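Local coordinates for lipoprotein (Clostridioides difficile, PDB 7RAG), which binds the CwlD amidase and activates it allosterically during spore formation, as the lipoprotein GerS of the LolA family, at the interface of chains A and B. Sequence-based numbering; all coordinates share one arbitrary frame. Chains: chain A/B, Lipoprotein.

Contact 1: the interface of chains A and B. Residues chain A 102, 104, 166-169, 171; chain B 25, 27-29.
A:Lys169 and B:Lys28 pair through their backbones, A:Lys169 N giving its hydrogen to B:Lys28 O at 2.7 Å and B:Lys28 N returning one to A:Lys169 O. The first bond is almost straight at its hydrogen (176°), and together the two make an antiparallel bridge that sews strand 164-169 of chain A to strand 24-33 of chain B. Beside this polar seam lies an aromatic cluster, an instance of backbone register bringing side chains from two subunits into one apolar cluster. B:Tyr25 is its hub. A:Phe171 runs obliquely against it, CE1 packing 3.6 Å from B:Tyr25 CD2, while A:Phe104 comes tip to tip from the phenol end and lays its CZ over one face of the tyrosine ring, toward the rim. A:Phe104 CE2 stands 3.7 Å from B:Tyr25 CZ. B:Cys27 holds SG between its backbone N and carbonyl carbon (chi1 68°), which brings the sulfur to the edge of the A:Tyr168 ring, in its plane, 3.7 Å from CD1. That ring is in turn anchored within chain A: the phenol OH donates to A:Gly102 O at 2.8 Å, tilted from the carbonyl plane, and A:Val166 CG1 lies against one face. A:Val166 CG1 also meets the B:Ala29 methyl. The site thus joins a C-terminal strand of one subunit to the first strand of the other, with the loop bearing A:Gly102 and A:Phe104 folded over the aromatic end.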
ATOM      1  N   GLY A 102     -17.621 -13.718  -7.368  1.00 62.51           N
ATOM      2  CA  GLY A 102     -18.426 -12.526  -7.561  1.00 55.16           C
ATOM      3  C   GLY A 102     -17.817 -11.517  -8.518  1.00 57.75           C
ATOM      4  O   GLY A 102     -18.526 -10.621  -8.996  1.00 58.16           O
ATOM      5  N   PHE A 104     -16.922 -10.337 -11.913  1.00 64.84           N
ATOM      6  CA  PHE A 104     -17.412 -10.675 -13.241  1.00 65.03           C
ATOM      7  C   PHE A 104     -16.878  -9.785 -14.346  1.00 70.16           C
ATOM      8  O   PHE A 104     -16.752 -10.265 -15.475  1.00 80.97           O
ATOM      9  CB  PHE A 104     -18.946 -10.630 -13.287  1.00 61.59           C
ATOM     10  CG  PHE A 104     -19.513  -9.305 -12.917  1.00 58.13           C
ATOM     11  CD1 PHE A 104     -19.829  -8.378 -13.897  1.00 57.86           C
ATOM     12  CD2 PHE A 104     -19.717  -8.977 -11.588  1.00 59.70           C
ATOM     13  CE1 PHE A 104     -20.346  -7.153 -13.570  1.00 58.53           C
ATOM     14  CE2 PHE A 104     -20.241  -7.741 -11.241  1.00 59.86           C
ATOM     15  CZ  PHE A 104     -20.552  -6.823 -12.240  1.00 61.95           C
ATOM     16  N   VAL A 166     -23.632 -16.772  -5.736  1.00 50.91           N
ATOM     17  CA  VAL A 166     -23.694 -15.351  -5.470  1.00 51.03           C
ATOM     18  C   VAL A 166     -24.979 -14.821  -6.080  1.00 52.76           C
ATOM     19  O   VAL A 166     -25.190 -14.939  -7.291  1.00 55.56           O
ATOM     20  CB  VAL A 166     -22.476 -14.618  -6.050  1.00 53.37           C
ATOM     21  CG1 VAL A 166     -22.615 -13.122  -5.827  1.00 50.80           C
ATOM     22  CG2 VAL A 166     -21.190 -15.156  -5.454  1.00 49.34           C
ATOM     23  N   LYS A 167     -25.823 -14.216  -5.259  1.00 52.11           N
ATOM     24  CA  LYS A 167     -26.992 -13.479  -5.732  1.00 52.52           C
ATOM     25  C   LYS A 167     -26.724 -11.993  -5.550  1.00 54.45           C
ATOM     26  O   LYS A 167     -26.455 -11.538  -4.428  1.00 53.65           O
ATOM     27  CB  LYS A 167     -28.261 -13.906  -4.989  1.00 54.57           C
ATOM     28  CG  LYS A 167     -28.858 -15.241  -5.492  1.00 56.68           C
ATOM     29  CD  LYS A 167     -29.717 -15.920  -4.441  1.00 65.40           C
ATOM     30  CE  LYS A 167     -30.493 -17.120  -5.021  1.00 69.65           C
ATOM     31  NZ  LYS A 167     -32.005 -16.910  -5.030  1.00 69.22           N
ATOM     32  N   TYR A 168     -26.777 -11.250  -6.654  1.00 54.95           N
ATOM     33  CA  TYR A 168     -26.494  -9.817  -6.656  1.00 57.14           C
ATOM     34  C   TYR A 168     -27.771  -9.020  -6.383  1.00 54.35           C
ATOM     35  O   TYR A 168     -28.734  -9.114  -7.144  1.00 57.48           O
ATOM     36  CB  TYR A 168     -25.890  -9.403  -7.998  1.00 54.63           C
ATOM     37  CG  TYR A 168     -24.572 -10.062  -8.338  1.00 53.14           C
ATOM     38  CD1 TYR A 168     -23.356  -9.447  -8.033  1.00 52.99           C
ATOM     39  CD2 TYR A 168     -24.542 -11.296  -8.986  1.00 55.68           C
ATOM     40  CE1 TYR A 168     -22.149 -10.058  -8.352  1.00 52.65           C
ATOM     41  CE2 TYR A 168     -23.347 -11.910  -9.322  1.00 52.68           C
ATOM     42  CZ  TYR A 168     -22.155 -11.288  -9.002  1.00 52.49           C
ATOM     43  OH  TYR A 168     -20.979 -11.917  -9.331  1.00 56.62           O
ATOM     44  N   LYS A 169     -27.763  -8.222  -5.317  1.00 54.62           N
ATOM     45  CA  LYS A 169     -28.878  -7.362  -4.934  1.00 56.77           C
ATOM     46  C   LYS A 169     -28.428  -5.901  -4.923  1.00 58.77           C
ATOM     47  O   LYS A 169     -27.284  -5.599  -4.571  1.00 56.56           O
ATOM     48  CB  LYS A 169     -29.430  -7.750  -3.533  1.00 57.39           C
ATOM     49  CG  LYS A 169     -29.872  -9.222  -3.383  1.00 58.04           C
ATOM     50  CD  LYS A 169     -31.298  -9.457  -3.883  1.00 59.44           C
ATOM     51  CE  LYS A 169     -31.548 -10.914  -4.219  1.00 59.76           C
ATOM     52  NZ  LYS A 169     -30.826 -11.303  -5.474  1.00 70.45           N
ATOM     53  N   PHE A 171     -27.919  -3.577  -7.330  1.00 60.81           N
ATOM     54  CA  PHE A 171     -26.799  -3.280  -8.221  1.00 59.34           C
ATOM     55  C   PHE A 171     -26.934  -1.882  -8.813  1.00 62.85           C
ATOM     56  O   PHE A 171     -27.899  -1.594  -9.527  1.00 70.77           O
ATOM     57  CB  PHE A 171     -26.711  -4.301  -9.348  1.00 58.16           C
ATOM     58  CG  PHE A 171     -25.414  -4.247 -10.087  1.00 64.31           C
ATOM     59  CD1 PHE A 171     -24.330  -5.008  -9.668  1.00 60.69           C
ATOM     60  CD2 PHE A 171     -25.255  -3.407 -11.179  1.00 64.76           C
ATOM     61  CE1 PHE A 171     -23.124  -4.951 -10.338  1.00 60.40           C
ATOM     62  CE2 PHE A 171     -24.047  -3.345 -11.856  1.00 63.15           C
ATOM     63  CZ  PHE A 171     -22.981  -4.119 -11.434  1.00 60.74           C
TER
ATOM     64  N   TYR B  25     -19.175   0.597  -9.467  1.00 65.94           N
ATOM     65  CA  TYR B  25     -20.392  -0.157  -9.222  1.00 63.33           C
ATOM     66  C   TYR B  25     -20.418  -0.566  -7.767  1.00 62.55           C
ATOM     67  O   TYR B  25     -19.399  -0.567  -7.076  1.00 60.64           O
ATOM     68  CB  TYR B  25     -20.564  -1.362 -10.173  1.00 59.91           C
ATOM     69  CG  TYR B  25     -19.845  -2.655  -9.849  1.00 57.89           C
ATOM     70  CD1 TYR B  25     -18.832  -3.133 -10.672  1.00 62.22           C
ATOM     71  CD2 TYR B  25     -20.222  -3.441  -8.768  1.00 60.15           C
ATOM     72  CE1 TYR B  25     -18.181  -4.318 -10.408  1.00 57.12           C
ATOM     73  CE2 TYR B  25     -19.573  -4.623  -8.495  1.00 60.60           C
ATOM     74  CZ  TYR B  25     -18.553  -5.052  -9.323  1.00 56.22           C
ATOM     75  OH  TYR B  25     -17.915  -6.230  -9.049  1.00 62.81           O
ATOM     76  N   CYS B  27     -22.856  -3.217  -5.005  1.00 55.63           N
ATOM     77  CA  CYS B  27     -23.978  -4.124  -4.852  1.00 54.90           C
ATOM     78  C   CYS B  27     -23.837  -4.877  -3.549  1.00 54.94           C
ATOM     79  O   CYS B  27     -22.783  -4.874  -2.907  1.00 53.02           O
ATOM     80  CB  CYS B  27     -24.092  -5.101  -6.023  1.00 56.33           C
ATOM     81  SG  CYS B  27     -22.767  -6.307  -6.134  1.00 54.53           S
ATOM     82  N   LYS B  28     -24.945  -5.490  -3.156  1.00 54.45           N
ATOM     83  CA  LYS B  28     -25.001  -6.439  -2.061  1.00 52.93           C
ATOM     84  C   LYS B  28     -24.900  -7.840  -2.665  1.00 57.56           C
ATOM     85  O   LYS B  28     -25.571  -8.141  -3.659  1.00 59.11           O
ATOM     86  CB  LYS B  28     -26.308  -6.247  -1.284  1.00 59.60           C
ATOM     87  CG  LYS B  28     -26.280  -6.631   0.179  1.00 63.53           C
ATOM     88  CD  LYS B  28     -27.643  -6.369   0.836  1.00 69.71           C
ATOM     89  CE  LYS B  28     -28.539  -7.602   0.805  1.00 71.26           C
ATOM     90  NZ  LYS B  28     -29.723  -7.431   1.693  1.00 76.09           N
ATOM     91  N   ALA B  29     -24.033  -8.675  -2.104  1.00 51.88           N
ATOM     92  CA  ALA B  29     -23.823 -10.037  -2.579  1.00 52.88           C
ATOM     93  C   ALA B  29     -24.219 -11.006  -1.474  1.00 54.12           C
ATOM     94  O   ALA B  29     -23.601 -11.016  -0.401  1.00 51.62           O
ATOM     95  CB  ALA B  29     -22.365 -10.266  -3.002  1.00 51.47           C
TER

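Contact 2: the interface of chains A and B. Residues chain A 116-117, 122-124, 145, 148; chain B 8, 11-12, 15.
A:Leu123 sets its isobutyl group against helix 8-21 of chain B, so that in this LolA-family lipoprotein the N-terminal helix of one subunit packs on the sheet of the other. The two methyls of the leucine divide the work. CD1 lies 3.7 Å from B:Val11 CG1, the two side chains sliding past each other in opposite directions, and also touches the helix backbone at B:Tyr12 CA, 3.7 Å away. CD2 points down the helix to B:Phe15 CB at 3.9 Å. With CG anti to the backbone N (chi1 173°), the leucine reaches out from strand 122-128, and its two methyls then meet residues one turn apart, a compact example of a branched side chain spanning helical turns. Farther along, the ring of B:Phe15 turns its edge toward A:Lys148, whose backbone O lies in the ring plane, 3.2 Å from CD1. The bent A:Lys148 chain bears on the helix as well, its CE coming 4.1 Å from B:Val11 CG1. At the other end of the patch the aliphatic part of B:Lys8 crosses A:Val116, with CD 3.5 Å from CG1. Bends at chi2 (-83°) and chi3 (71°) fold this aliphatic part back over strand 115-119. At the polar rim NZ is modelled toward the A:Lys117 carbonyl but lies too close to it, so both the end of the lysine and any bond there are doubtful.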
ATOM      1  N   VAL A 116     -22.845 -18.988 -24.427  1.00 76.46           N
ATOM      2  CA  VAL A 116     -23.818 -17.910 -24.263  1.00 75.85           C
ATOM      3  C   VAL A 116     -25.199 -18.442 -24.632  1.00 79.47           C
ATOM      4  O   VAL A 116     -25.369 -19.048 -25.695  1.00 75.44           O
ATOM      5  CB  VAL A 116     -23.457 -16.675 -25.112  1.00 72.39           C
ATOM      6  CG1 VAL A 116     -24.336 -15.524 -24.751  1.00 77.09           C
ATOM      7  CG2 VAL A 116     -22.015 -16.285 -24.887  1.00 78.86           C
ATOM      8  N   LYS A 117     -26.178 -18.220 -23.748  1.00 81.38           N
ATOM      9  CA  LYS A 117     -27.525 -18.772 -23.880  1.00 78.69           C
ATOM     10  C   LYS A 117     -28.546 -17.733 -23.421  1.00 84.81           C
ATOM     11  O   LYS A 117     -28.279 -16.971 -22.492  1.00 83.30           O
ATOM     12  CB  LYS A 117     -27.654 -20.066 -23.062  1.00 75.44           C
ATOM     13  CG  LYS A 117     -29.068 -20.530 -22.791  1.00 79.04           C
ATOM     14  CD  LYS A 117     -29.111 -21.402 -21.544  1.00 81.01           C
ATOM     15  CE  LYS A 117     -27.943 -22.379 -21.506  1.00 80.99           C
ATOM     16  NZ  LYS A 117     -28.033 -23.323 -20.360  1.00 82.48           N
ATOM     17  N   HIS A 122     -32.842 -14.229 -19.144  1.00 82.83           N
ATOM     18  CA  HIS A 122     -31.468 -14.118 -18.676  1.00 78.70           C
ATOM     19  C   HIS A 122     -30.479 -14.451 -19.777  1.00 74.46           C
ATOM     20  O   HIS A 122     -30.679 -15.389 -20.554  1.00 78.89           O
ATOM     21  CB  HIS A 122     -31.204 -15.033 -17.492  1.00 78.92           C
ATOM     22  CG  HIS A 122     -31.910 -14.613 -16.248  1.00 82.78           C
ATOM     23  ND1 HIS A 122     -33.164 -15.077 -15.914  1.00 86.31           N
ATOM     24  CD2 HIS A 122     -31.546 -13.758 -15.265  1.00 79.67           C
ATOM     25  CE1 HIS A 122     -33.538 -14.535 -14.769  1.00 88.50           C
ATOM     26  NE2 HIS A 122     -32.576 -13.729 -14.356  1.00 88.57           N
ATOM     27  N   LEU A 123     -29.410 -13.667 -19.821  1.00 71.13           N
ATOM     28  CA  LEU A 123     -28.208 -13.993 -20.571  1.00 73.14           C
ATOM     29  C   LEU A 123     -27.363 -14.887 -19.668  1.00 68.89           C
ATOM     30  O   LEU A 123     -26.948 -14.462 -18.591  1.00 65.73           O
ATOM     31  CB  LEU A 123     -27.490 -12.699 -20.960  1.00 74.70           C
ATOM     32  CG  LEU A 123     -26.109 -12.563 -21.623  1.00 76.13           C
ATOM     33  CD1 LEU A 123     -26.179 -12.593 -23.115  1.00 76.06           C
ATOM     34  CD2 LEU A 123     -25.418 -11.265 -21.180  1.00 70.69           C
ATOM     35  N   VAL A 124     -27.165 -16.141 -20.066  1.00 68.48           N
ATOM     36  CA  VAL A 124     -26.387 -17.112 -19.301  1.00 65.55           C
ATOM     37  C   VAL A 124     -25.021 -17.232 -19.952  1.00 71.52           C
ATOM     38  O   VAL A 124     -24.924 -17.522 -21.153  1.00 73.34           O
ATOM     39  CB  VAL A 124     -27.084 -18.479 -19.242  1.00 71.28           C
ATOM     40  CG1 VAL A 124     -26.373 -19.393 -18.258  1.00 68.24           C
ATOM     41  CG2 VAL A 124     -28.536 -18.321 -18.860  1.00 73.63           C
ATOM     42  N   ALA A 145     -31.537  -9.812 -18.788  1.00 63.55           N
ATOM     43  CA  ALA A 145     -31.441  -9.472 -20.198  1.00 64.95           C
ATOM     44  C   ALA A 145     -31.922  -8.069 -20.494  1.00 66.21           C
ATOM     45  O   ALA A 145     -31.630  -7.557 -21.577  1.00 68.13           O
ATOM     46  CB  ALA A 145     -32.228 -10.466 -21.045  1.00 67.84           C
ATOM     47  N   LYS A 148     -29.132  -5.709 -18.136  1.00 63.22           N
ATOM     48  CA  LYS A 148     -27.751  -6.168 -18.323  1.00 62.86           C
ATOM     49  C   LYS A 148     -26.958  -6.137 -17.025  1.00 61.56           C
ATOM     50  O   LYS A 148     -25.727  -6.129 -17.053  1.00 61.47           O
ATOM     51  CB  LYS A 148     -27.010  -5.359 -19.401  1.00 65.87           C
ATOM     52  CG  LYS A 148     -27.894  -4.877 -20.556  1.00 68.26           C
ATOM     53  CD  LYS A 148     -27.970  -5.889 -21.672  1.00 66.55           C
ATOM     54  CE  LYS A 148     -29.331  -5.886 -22.324  1.00 67.47           C
ATOM     55  NZ  LYS A 148     -29.887  -4.531 -22.530  1.00 71.45           N
TER
ATOM     56  N   LYS B   8     -29.062 -13.330 -29.062  1.00 95.21           N
ATOM     57  CA  LYS B   8     -28.033 -13.623 -28.075  1.00 92.86           C
ATOM     58  C   LYS B   8     -26.875 -12.639 -28.161  1.00 93.74           C
ATOM     59  O   LYS B   8     -26.448 -12.057 -27.153  1.00 93.15           O
ATOM     60  CB  LYS B   8     -27.524 -15.053 -28.262  1.00 93.24           C
ATOM     61  CG  LYS B   8     -28.199 -16.056 -27.382  1.00 95.49           C
ATOM     62  CD  LYS B   8     -27.573 -16.073 -25.993  1.00106.48           C
ATOM     63  CE  LYS B   8     -27.872 -14.816 -25.142  1.00116.18           C
ATOM     64  NZ  LYS B   8     -28.008 -14.981 -23.660  1.00107.14           N
ATOM     65  N   VAL B  11     -27.639  -8.838 -27.096  1.00 76.08           N
ATOM     66  CA  VAL B  11     -27.684  -8.672 -25.644  1.00 72.53           C
ATOM     67  C   VAL B  11     -26.290  -8.805 -25.053  1.00 75.08           C
ATOM     68  O   VAL B  11     -25.884  -8.013 -24.190  1.00 71.28           O
ATOM     69  CB  VAL B  11     -28.659  -9.682 -25.008  1.00 75.31           C
ATOM     70  CG1 VAL B  11     -28.462  -9.718 -23.505  1.00 72.25           C
ATOM     71  CG2 VAL B  11     -30.100  -9.315 -25.309  1.00 75.81           C
ATOM     72  N   TYR B  12     -25.530  -9.802 -25.511  1.00 73.63           N
ATOM     73  CA  TYR B  12     -24.198 -10.016 -24.962  1.00 74.36           C
ATOM     74  C   TYR B  12     -23.286  -8.822 -25.217  1.00 70.72           C
ATOM     75  O   TYR B  12     -22.533  -8.404 -24.326  1.00 68.30           O
ATOM     76  CB  TYR B  12     -23.587 -11.288 -25.545  1.00 78.10           C
ATOM     77  CG  TYR B  12     -22.186 -11.531 -25.047  1.00 78.90           C
ATOM     78  CD1 TYR B  12     -21.109 -11.544 -25.921  1.00 81.80           C
ATOM     79  CD2 TYR B  12     -21.939 -11.715 -23.692  1.00 76.34           C
ATOM     80  CE1 TYR B  12     -19.822 -11.757 -25.459  1.00 87.30           C
ATOM     81  CE2 TYR B  12     -20.666 -11.933 -23.221  1.00 81.39           C
ATOM     82  CZ  TYR B  12     -19.604 -11.952 -24.106  1.00 90.34           C
ATOM     83  OH  TYR B  12     -18.323 -12.165 -23.634  1.00101.00           O
ATOM     84  N   PHE B  15     -24.171  -5.978 -22.995  1.00 66.31           N
ATOM     85  CA  PHE B  15     -23.616  -6.218 -21.665  1.00 65.12           C
ATOM     86  C   PHE B  15     -22.126  -5.882 -21.613  1.00 70.89           C
ATOM     87  O   PHE B  15     -21.652  -5.270 -20.643  1.00 67.46           O
ATOM     88  CB  PHE B  15     -23.866  -7.675 -21.268  1.00 63.92           C
ATOM     89  CG  PHE B  15     -23.122  -8.117 -20.031  1.00 67.68           C
ATOM     90  CD1 PHE B  15     -23.591  -7.792 -18.765  1.00 66.05           C
ATOM     91  CD2 PHE B  15     -21.962  -8.883 -20.132  1.00 70.47           C
ATOM     92  CE1 PHE B  15     -22.907  -8.209 -17.614  1.00 64.00           C
ATOM     93  CE2 PHE B  15     -21.274  -9.300 -18.989  1.00 68.40           C
ATOM     94  CZ  PHE B  15     -21.747  -8.958 -17.728  1.00 63.47           C
TER

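Contact 3: the interface of chains A and B. Residues chain A 57-61; chain B 42-45.
Antiparallel strand pairing defines this interface between two copies of the lipoprotein and helps to hold them together in the deposited assembly. A:Glu57 and B:Ile45 exchange backbone hydrogen bonds, B:Ile45 N to A:Glu57 O at 2.8 Å and A:Glu57 N to B:Ile45 O at 3.0 Å. Where strand 40-58 of chain A ends, the pattern changes: B:Val43 O accepts from A:Ile59 N at 2.9 Å and from A:Ser60 N at 3.2 Å, so one carbonyl is gripped by consecutive amides as the chain turns away. The first of these bonds is the straighter, 171° at its hydrogen. A:Ile59 has CG1 between its backbone N and carbonyl carbon (chi1 56°), sending CD1 across B:Val43 to within 3.5 Å of CG1. Its other branch, CG2, meets B:Ile45 CD1 at 3.7 Å, the two isoleucines crossing at about a right angle. A:Val58 and B:Leu44 lie side by side, pointing the same way, with CG2 and CD2 in contact. Beyond the turn, A:Pro61 CG approaches B:Tyr42 CD1 at 3.6 Å, again nearly at a right angle. For the protein, the site carries a sheet from one subunit into the next and pins the end of a long strand by pairing it with the partner's copy.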
ATOM      1  N   GLU A  57     -16.585  -6.038   1.618  1.00 62.43           N
ATOM      2  CA  GLU A  57     -16.719  -5.943   3.059  1.00 61.57           C
ATOM      3  C   GLU A  57     -17.882  -6.807   3.538  1.00 62.91           C
ATOM      4  O   GLU A  57     -18.980  -6.762   2.972  1.00 64.73           O
ATOM      5  CB  GLU A  57     -16.904  -4.488   3.499  1.00 61.21           C
ATOM      6  CG  GLU A  57     -17.362  -4.376   4.949  1.00 61.86           C
ATOM      7  CD  GLU A  57     -17.924  -3.029   5.255  1.00 73.19           C
ATOM      8  OE1 GLU A  57     -17.586  -2.093   4.492  1.00 79.36           O
ATOM      9  OE2 GLU A  57     -18.721  -2.914   6.224  1.00 78.18           O
ATOM     10  N   VAL A  58     -17.643  -7.577   4.583  1.00 53.65           N
ATOM     11  CA  VAL A  58     -18.647  -8.496   5.091  1.00 60.74           C
ATOM     12  C   VAL A  58     -19.537  -7.778   6.091  1.00 58.17           C
ATOM     13  O   VAL A  58     -19.049  -7.082   6.990  1.00 55.06           O
ATOM     14  CB  VAL A  58     -18.000  -9.724   5.736  1.00 55.88           C
ATOM     15  CG1 VAL A  58     -19.066 -10.756   5.943  1.00 52.07           C
ATOM     16  CG2 VAL A  58     -16.894 -10.262   4.863  1.00 49.43           C
ATOM     17  N   ILE A  59     -20.849  -7.960   5.946  1.00 58.20           N
ATOM     18  CA  ILE A  59     -21.813  -7.361   6.852  1.00 61.07           C
ATOM     19  C   ILE A  59     -22.597  -8.405   7.635  1.00 64.13           C
ATOM     20  O   ILE A  59     -22.829  -8.225   8.832  1.00 64.89           O
ATOM     21  CB  ILE A  59     -22.770  -6.398   6.116  1.00 63.61           C
ATOM     22  CG1 ILE A  59     -23.500  -7.077   4.973  1.00 61.85           C
ATOM     23  CG2 ILE A  59     -22.024  -5.177   5.590  1.00 57.95           C
ATOM     24  CD1 ILE A  59     -24.557  -6.181   4.355  1.00 61.57           C
ATOM     25  N   SER A  60     -23.030  -9.508   6.985  1.00 73.81           N
ATOM     26  CA  SER A  60     -24.113 -10.256   7.631  1.00 82.71           C
ATOM     27  C   SER A  60     -23.700 -11.139   8.798  1.00 93.70           C
ATOM     28  O   SER A  60     -24.200 -10.914   9.912  1.00105.26           O
ATOM     29  CB  SER A  60     -24.886 -11.149   6.672  1.00 79.84           C
ATOM     30  OG  SER A  60     -25.405 -12.252   7.393  1.00 73.55           O
ATOM     31  N   PRO A  61     -22.868 -12.170   8.617  1.00 73.95           N
ATOM     32  CA  PRO A  61     -22.586 -13.032   9.780  1.00 65.12           C
ATOM     33  C   PRO A  61     -21.842 -12.164  10.780  1.00 68.12           C
ATOM     34  O   PRO A  61     -20.787 -11.612  10.472  1.00 69.03           O
ATOM     35  CB  PRO A  61     -21.733 -14.180   9.212  1.00 63.46           C
ATOM     36  CG  PRO A  61     -21.732 -13.979   7.716  1.00 63.99           C
ATOM     37  CD  PRO A  61     -22.040 -12.522   7.450  1.00 50.85           C
TER
ATOM     38  N   TYR B  42     -23.422 -15.840   3.624  1.00 48.31           N
ATOM     39  CA  TYR B  42     -22.700 -14.627   3.934  1.00 47.93           C
ATOM     40  C   TYR B  42     -23.356 -13.490   3.177  1.00 49.14           C
ATOM     41  O   TYR B  42     -23.953 -13.712   2.124  1.00 49.11           O
ATOM     42  CB  TYR B  42     -21.235 -14.739   3.533  1.00 47.58           C
ATOM     43  CG  TYR B  42     -20.560 -15.940   4.111  1.00 48.14           C
ATOM     44  CD1 TYR B  42     -19.882 -15.860   5.318  1.00 47.27           C
ATOM     45  CD2 TYR B  42     -20.584 -17.155   3.440  1.00 47.46           C
ATOM     46  CE1 TYR B  42     -19.257 -16.960   5.852  1.00 46.11           C
ATOM     47  CE2 TYR B  42     -19.958 -18.254   3.959  1.00 47.81           C
ATOM     48  CZ  TYR B  42     -19.300 -18.154   5.172  1.00 47.29           C
ATOM     49  OH  TYR B  42     -18.678 -19.269   5.691  1.00 49.30           O
ATOM     50  N   VAL B  43     -23.254 -12.275   3.706  1.00 49.00           N
ATOM     51  CA  VAL B  43     -23.620 -11.097   2.934  1.00 51.66           C
ATOM     52  C   VAL B  43     -22.437 -10.147   2.917  1.00 52.80           C
ATOM     53  O   VAL B  43     -21.885  -9.795   3.965  1.00 53.62           O
ATOM     54  CB  VAL B  43     -24.887 -10.402   3.461  1.00 54.13           C
ATOM     55  CG1 VAL B  43     -25.160  -9.151   2.685  1.00 53.81           C
ATOM     56  CG2 VAL B  43     -26.076 -11.327   3.324  1.00 49.57           C
ATOM     57  N   LEU B  44     -22.032  -9.762   1.721  1.00 53.53           N
ATOM     58  CA  LEU B  44     -20.946  -8.827   1.513  1.00 51.07           C
ATOM     59  C   LEU B  44     -21.500  -7.636   0.764  1.00 51.79           C
ATOM     60  O   LEU B  44     -22.531  -7.736   0.093  1.00 50.40           O
ATOM     61  CB  LEU B  44     -19.795  -9.458   0.699  1.00 51.73           C
ATOM     62  CG  LEU B  44     -19.096 -10.652   1.362  1.00 56.25           C
ATOM     63  CD1 LEU B  44     -19.816 -11.970   1.062  1.00 49.86           C
ATOM     64  CD2 LEU B  44     -17.640 -10.728   0.976  1.00 49.07           C
ATOM     65  N   ILE B  45     -20.814  -6.505   0.887  1.00 50.61           N
ATOM     66  CA  ILE B  45     -20.973  -5.412  -0.061  1.00 50.50           C
ATOM     67  C   ILE B  45     -19.752  -5.400  -0.969  1.00 52.66           C
ATOM     68  O   ILE B  45     -18.613  -5.492  -0.493  1.00 56.30           O
ATOM     69  CB  ILE B  45     -21.179  -4.072   0.657  1.00 55.23           C
ATOM     70  CG1 ILE B  45     -22.459  -4.175   1.492  1.00 55.04           C
ATOM     71  CG2 ILE B  45     -21.288  -2.942  -0.363  1.00 51.50           C
ATOM     72  CD1 ILE B  45     -22.581  -3.154   2.552  1.00 62.14           C
TER

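Contact 1 lies about 11 Å from contact 3 and about 17 Å from contact 2, while contacts 2 and 3 are about 28 Å apart, all measured between the centres of their C-alpha atoms. Chain B enters through consecutive elements: helix 8-21 at contact 2, strand 24-33 at contact 1 and strand 40-58 at contact 3. Strand 40-58 appears on both sides of contact 3, whose two chains use different ends of it. Two-fold symmetry repeats all three with the chains exchanged, suggesting an intertwined dimer in which the N-terminal helix of each subunit packs on the other and its first two strands pair with the other's strands.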